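PDB 3QY3: thioesterase from Pseudomonas aeruginosa, which probably hydrolyses fatty acyl-CoA thioesters as a member of the hotdog-fold thioesterases. Local coordinates for residues Q27-M41 and V91-A103. Residues are numbered along the deposited sequence; the frame is centred on the assembly and turned at random.
Sequences QLLHTAHIPVRWGDM and VVHPATVVVELYA
Trp38 sets its CB squarely over one face of the His93 imidazole, 3.9 Å from the ring centroid, and turns the edge of its indole to that same face. The two planes stand at 86°, an edge-to-face pair. CG of His93 lies anti to its backbone N (chi1 -174°), which carries the ring across to the 27-41 segment: CD2 comes to 3.2 Å from Val36 O, at the ring edge, while NE2 is hydrogen-bonded to Glu58 of a second subunit. The selenium of Met41 lies against the root of this histidine, 3.8 Å from His93 CB. Val36 points CG2 at Val97 CG2 (3.7 Å) and Val91 CG1; its N donates to Ala95 O in the last direct rung, and a water joins Val36 O to Ala95 N just past it.

From this end strands 28-35 and 96-103 run antiparallel toward Leu28 and Tyr102. Ala32, Ile34, Val97 and Val99 share the face on which helix 51-66 lies. On the other face the His33 ring runs alongside Val98, its CD2 3.7 Å from CG2, and Thr31 OG1 reaches Glu100 OE2 through a water. Leu28 lays CD1 over the Tyr102 ring, 4.0 Å from its centroid, a CH-pi contact; the Tyr102 hydroxyl donates to Glu100 OE1, which also salt-bridges Arg116. Leu101 O accepts from both Leu29 N (2.7 Å) and His30 N (3.3 Å), for these two residues face Leu101 together in a classic beta bulge. While its Trp38-His93 end meets neighbouring subunits, the pairing joins the N-terminal strand to the antiparallel sheet that wraps a long helix in the hotdog fold.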
# COMPACT_ATOMS: atom_id res chain seq x y z
N GLN A 27 26.18 5.89 -17.43
CA GLN A 27 26.52 4.48 -17.11
C GLN A 27 25.35 3.75 -16.47
O GLN A 27 24.90 4.14 -15.40
CB GLN A 27 27.68 4.44 -16.14
CG GLN A 27 27.91 3.09 -15.47
CD GLN A 27 29.08 3.14 -14.50
OE1 GLN A 27 29.54 4.22 -14.15
NE2 GLN A 27 29.55 1.98 -14.06
N LEU A 28 24.91 2.64 -17.07
CA LEU A 28 23.87 1.78 -16.44
C LEU A 28 24.41 1.01 -15.25
O LEU A 28 25.32 0.20 -15.39
CB LEU A 28 23.32 0.78 -17.45
CG LEU A 28 22.21 -0.19 -17.07
CD1 LEU A 28 20.90 0.62 -16.72
CD2 LEU A 28 21.95 -1.15 -18.26
N LEU A 29 23.84 1.25 -14.07
CA LEU A 29 24.22 0.57 -12.85
C LEU A 29 23.42 -0.73 -12.59
O LEU A 29 23.94 -1.73 -12.07
CB LEU A 29 24.08 1.55 -11.70
CG LEU A 29 25.06 2.72 -11.64
CD1 LEU A 29 24.63 3.66 -10.51
CD2 LEU A 29 26.52 2.22 -11.44
N HIS A 30 22.12 -0.71 -12.89
CA HIS A 30 21.26 -1.79 -12.52
C HIS A 30 19.98 -1.76 -13.34
O HIS A 30 19.50 -0.69 -13.69
CB HIS A 30 20.83 -1.70 -11.04
CG HIS A 30 20.24 -2.96 -10.54
ND1 HIS A 30 21.00 -4.08 -10.28
CD2 HIS A 30 18.95 -3.32 -10.30
CE1 HIS A 30 20.20 -5.06 -9.87
NE2 HIS A 30 18.96 -4.61 -9.86
N THR A 31 19.52 -2.97 -13.69
CA THR A 31 18.22 -3.17 -14.31
C THR A 31 17.42 -4.10 -13.46
O THR A 31 17.83 -5.26 -13.20
CB THR A 31 18.37 -3.72 -15.73
OG1 THR A 31 19.19 -2.82 -16.52
CG2 THR A 31 16.96 -3.88 -16.38
N ALA A 32 16.26 -3.62 -12.99
CA ALA A 32 15.37 -4.46 -12.16
C ALA A 32 14.08 -4.73 -12.91
O ALA A 32 13.60 -3.86 -13.66
CB ALA A 32 15.01 -3.77 -10.76
N HIS A 33 13.52 -5.90 -12.72
CA HIS A 33 12.22 -6.27 -13.31
C HIS A 33 11.22 -6.41 -12.17
O HIS A 33 11.44 -7.22 -11.28
CB HIS A 33 12.32 -7.59 -14.07
CG HIS A 33 13.06 -7.49 -15.36
ND1 HIS A 33 13.12 -8.53 -16.27
CD2 HIS A 33 13.77 -6.48 -15.91
CE1 HIS A 33 13.88 -8.18 -17.30
NE2 HIS A 33 14.29 -6.94 -17.10
N ILE A 34 10.15 -5.62 -12.21
CA ILE A 34 9.25 -5.49 -11.07
C ILE A 34 7.84 -5.83 -11.58
O ILE A 34 7.20 -4.98 -12.24
CB ILE A 34 9.21 -4.08 -10.42
CG1 ILE A 34 10.62 -3.45 -10.11
CG2 ILE A 34 8.25 -4.11 -9.17
CD1 ILE A 34 11.45 -4.19 -9.12
N PRO A 35 7.35 -7.03 -11.26
CA PRO A 35 5.98 -7.33 -11.68
C PRO A 35 4.98 -6.40 -11.03
O PRO A 35 5.03 -6.17 -9.80
CB PRO A 35 5.76 -8.79 -11.21
CG PRO A 35 7.15 -9.36 -11.09
CD PRO A 35 8.02 -8.22 -10.67
N VAL A 36 4.01 -5.97 -11.82
CA VAL A 36 2.88 -5.18 -11.36
C VAL A 36 1.83 -6.08 -10.75
O VAL A 36 1.53 -7.13 -11.29
CB VAL A 36 2.26 -4.38 -12.52
CG1 VAL A 36 0.99 -3.63 -12.09
CG2 VAL A 36 3.31 -3.37 -13.05
N ARG A 37 1.28 -5.65 -9.62
CA ARG A 37 0.23 -6.37 -8.93
C ARG A 37 -1.07 -5.69 -9.24
O ARG A 37 -1.10 -4.48 -9.46
CB ARG A 37 0.44 -6.34 -7.40
CG ARG A 37 1.63 -7.14 -6.93
CD ARG A 37 1.91 -6.80 -5.45
NE ARG A 37 3.17 -7.35 -4.98
CZ ARG A 37 3.73 -7.05 -3.82
NH1 ARG A 37 3.16 -6.19 -2.97
NH2 ARG A 37 4.93 -7.57 -3.52
N TRP A 38 -2.14 -6.47 -9.30
CA TRP A 38 -3.46 -5.94 -9.68
C TRP A 38 -3.83 -4.84 -8.70
O TRP A 38 -4.38 -3.81 -9.06
CB TRP A 38 -4.46 -7.07 -9.68
CG TRP A 38 -5.84 -6.67 -10.15
CD1 TRP A 38 -6.30 -6.68 -11.44
CD2 TRP A 38 -6.88 -6.17 -9.34
NE1 TRP A 38 -7.59 -6.22 -11.48
CE2 TRP A 38 -7.97 -5.90 -10.20
CE3 TRP A 38 -7.02 -5.97 -7.96
CZ2 TRP A 38 -9.21 -5.46 -9.72
CZ3 TRP A 38 -8.27 -5.47 -7.48
CH2 TRP A 38 -9.33 -5.20 -8.37
N GLY A 39 -3.51 -5.06 -7.42
CA GLY A 39 -3.84 -4.08 -6.34
C GLY A 39 -2.99 -2.82 -6.41
O GLY A 39 -3.23 -1.92 -5.60
N ASP A 40 -1.99 -2.78 -7.28
CA ASP A 40 -1.24 -1.55 -7.51
C ASP A 40 -2.09 -0.45 -8.26
O ASP A 40 -1.71 0.76 -8.24
CB ASP A 40 0.00 -1.79 -8.36
CG ASP A 40 1.12 -2.57 -7.66
OD1 ASP A 40 1.09 -2.75 -6.44
OD2 ASP A 40 1.99 -3.02 -8.42
N MSE A 41 -3.15 -0.87 -8.99
CA MSE A 41 -4.04 0.02 -9.70
C MSE A 41 -4.99 0.76 -8.81
O MSE A 41 -5.40 0.26 -7.73
CB MSE A 41 -4.79 -0.74 -10.79
CG MSE A 41 -3.84 -1.27 -11.78
SE MSE A 41 -4.74 -1.93 -13.43
CE MSE A 41 -5.74 -3.38 -12.67
N VAL A 91 0.84 2.47 -16.94
CA VAL A 91 1.03 1.03 -16.97
C VAL A 91 -0.28 0.41 -16.52
O VAL A 91 -0.92 0.89 -15.58
CB VAL A 91 2.17 0.59 -16.08
CG1 VAL A 91 2.27 -0.97 -15.95
CG2 VAL A 91 3.56 1.20 -16.48
N VAL A 92 -0.67 -0.66 -17.20
CA VAL A 92 -1.87 -1.39 -16.88
C VAL A 92 -1.54 -2.86 -16.61
O VAL A 92 -0.89 -3.51 -17.40
CB VAL A 92 -2.87 -1.22 -17.99
CG1 VAL A 92 -4.15 -2.09 -17.80
CG2 VAL A 92 -3.30 0.26 -18.11
N HIS A 93 -2.07 -3.39 -15.51
CA HIS A 93 -1.93 -4.82 -15.20
C HIS A 93 -2.57 -5.71 -16.27
O HIS A 93 -3.65 -5.40 -16.80
CB HIS A 93 -2.60 -5.08 -13.84
CG HIS A 93 -2.41 -6.47 -13.29
ND1 HIS A 93 -3.23 -7.51 -13.62
CD2 HIS A 93 -1.48 -6.97 -12.44
CE1 HIS A 93 -2.84 -8.61 -12.98
NE2 HIS A 93 -1.80 -8.30 -12.22
N PRO A 94 -1.97 -6.87 -16.56
CA PRO A 94 -0.71 -7.38 -16.07
C PRO A 94 0.45 -6.71 -16.84
O PRO A 94 0.34 -6.48 -18.05
CB PRO A 94 -0.77 -8.86 -16.40
CG PRO A 94 -1.73 -8.98 -17.50
CD PRO A 94 -2.69 -7.86 -17.41
N ALA A 95 1.57 -6.52 -16.18
CA ALA A 95 2.73 -5.95 -16.80
C ALA A 95 3.92 -6.16 -15.86
O ALA A 95 3.74 -6.39 -14.67
CB ALA A 95 2.53 -4.41 -17.04
N THR A 96 5.11 -6.11 -16.44
CA THR A 96 6.36 -6.09 -15.67
C THR A 96 7.08 -4.79 -15.97
O THR A 96 7.44 -4.49 -17.12
CB THR A 96 7.24 -7.30 -16.00
OG1 THR A 96 6.49 -8.49 -15.67
CG2 THR A 96 8.57 -7.23 -15.23
N VAL A 97 7.27 -3.97 -14.94
CA VAL A 97 7.97 -2.72 -15.10
C VAL A 97 9.47 -2.99 -15.07
O VAL A 97 9.94 -3.75 -14.26
CB VAL A 97 7.57 -1.69 -14.01
CG1 VAL A 97 8.56 -0.50 -13.98
CG2 VAL A 97 6.11 -1.21 -14.26
N VAL A 98 10.21 -2.34 -15.96
CA VAL A 98 11.64 -2.46 -16.03
C VAL A 98 12.15 -1.13 -15.59
O VAL A 98 11.83 -0.07 -16.16
CB VAL A 98 12.16 -2.83 -17.49
CG1 VAL A 98 13.68 -2.84 -17.55
CG2 VAL A 98 11.62 -4.24 -17.90
N VAL A 99 12.94 -1.17 -14.54
CA VAL A 99 13.55 0.02 -13.99
C VAL A 99 15.06 -0.01 -14.30
O VAL A 99 15.80 -0.92 -13.87
CB VAL A 99 13.44 0.08 -12.45
CG1 VAL A 99 14.14 1.37 -11.94
CG2 VAL A 99 11.93 0.11 -12.00
N GLU A 100 15.52 0.94 -15.08
CA GLU A 100 16.94 1.15 -15.31
C GLU A 100 17.47 2.28 -14.44
O GLU A 100 16.90 3.39 -14.46
CB GLU A 100 17.20 1.53 -16.78
CG GLU A 100 16.76 0.45 -17.75
CD GLU A 100 16.90 0.85 -19.22
OE1 GLU A 100 16.84 2.03 -19.56
OE2 GLU A 100 17.04 -0.05 -20.03
N LEU A 101 18.51 1.97 -13.66
CA LEU A 101 19.23 2.92 -12.84
C LEU A 101 20.59 3.27 -13.45
O LEU A 101 21.42 2.39 -13.74
CB LEU A 101 19.42 2.37 -11.45
CG LEU A 101 18.17 1.98 -10.62
CD1 LEU A 101 18.62 1.37 -9.26
CD2 LEU A 101 17.24 3.19 -10.48
N TYR A 102 20.80 4.57 -13.59
CA TYR A 102 22.02 5.16 -14.18
C TYR A 102 22.76 6.01 -13.16
O TYR A 102 22.16 6.69 -12.35
CB TYR A 102 21.68 6.02 -15.41
CG TYR A 102 21.11 5.21 -16.55
CD1 TYR A 102 21.94 4.63 -17.50
CD2 TYR A 102 19.73 5.05 -16.70
CE1 TYR A 102 21.42 3.91 -18.57
CE2 TYR A 102 19.21 4.31 -17.76
CZ TYR A 102 20.04 3.74 -18.66
OH TYR A 102 19.50 3.01 -19.70
N ALA A 103 24.08 6.06 -13.28
CA ALA A 103 24.92 6.86 -12.41
C ALA A 103 24.76 8.28 -12.86
O ALA A 103 25.17 8.62 -14.00
CB ALA A 103 26.43 6.44 -12.57
O HOH W 1 18.59 -2.61 -19.28
O HOH W 2 1.54 -8.32 -13.74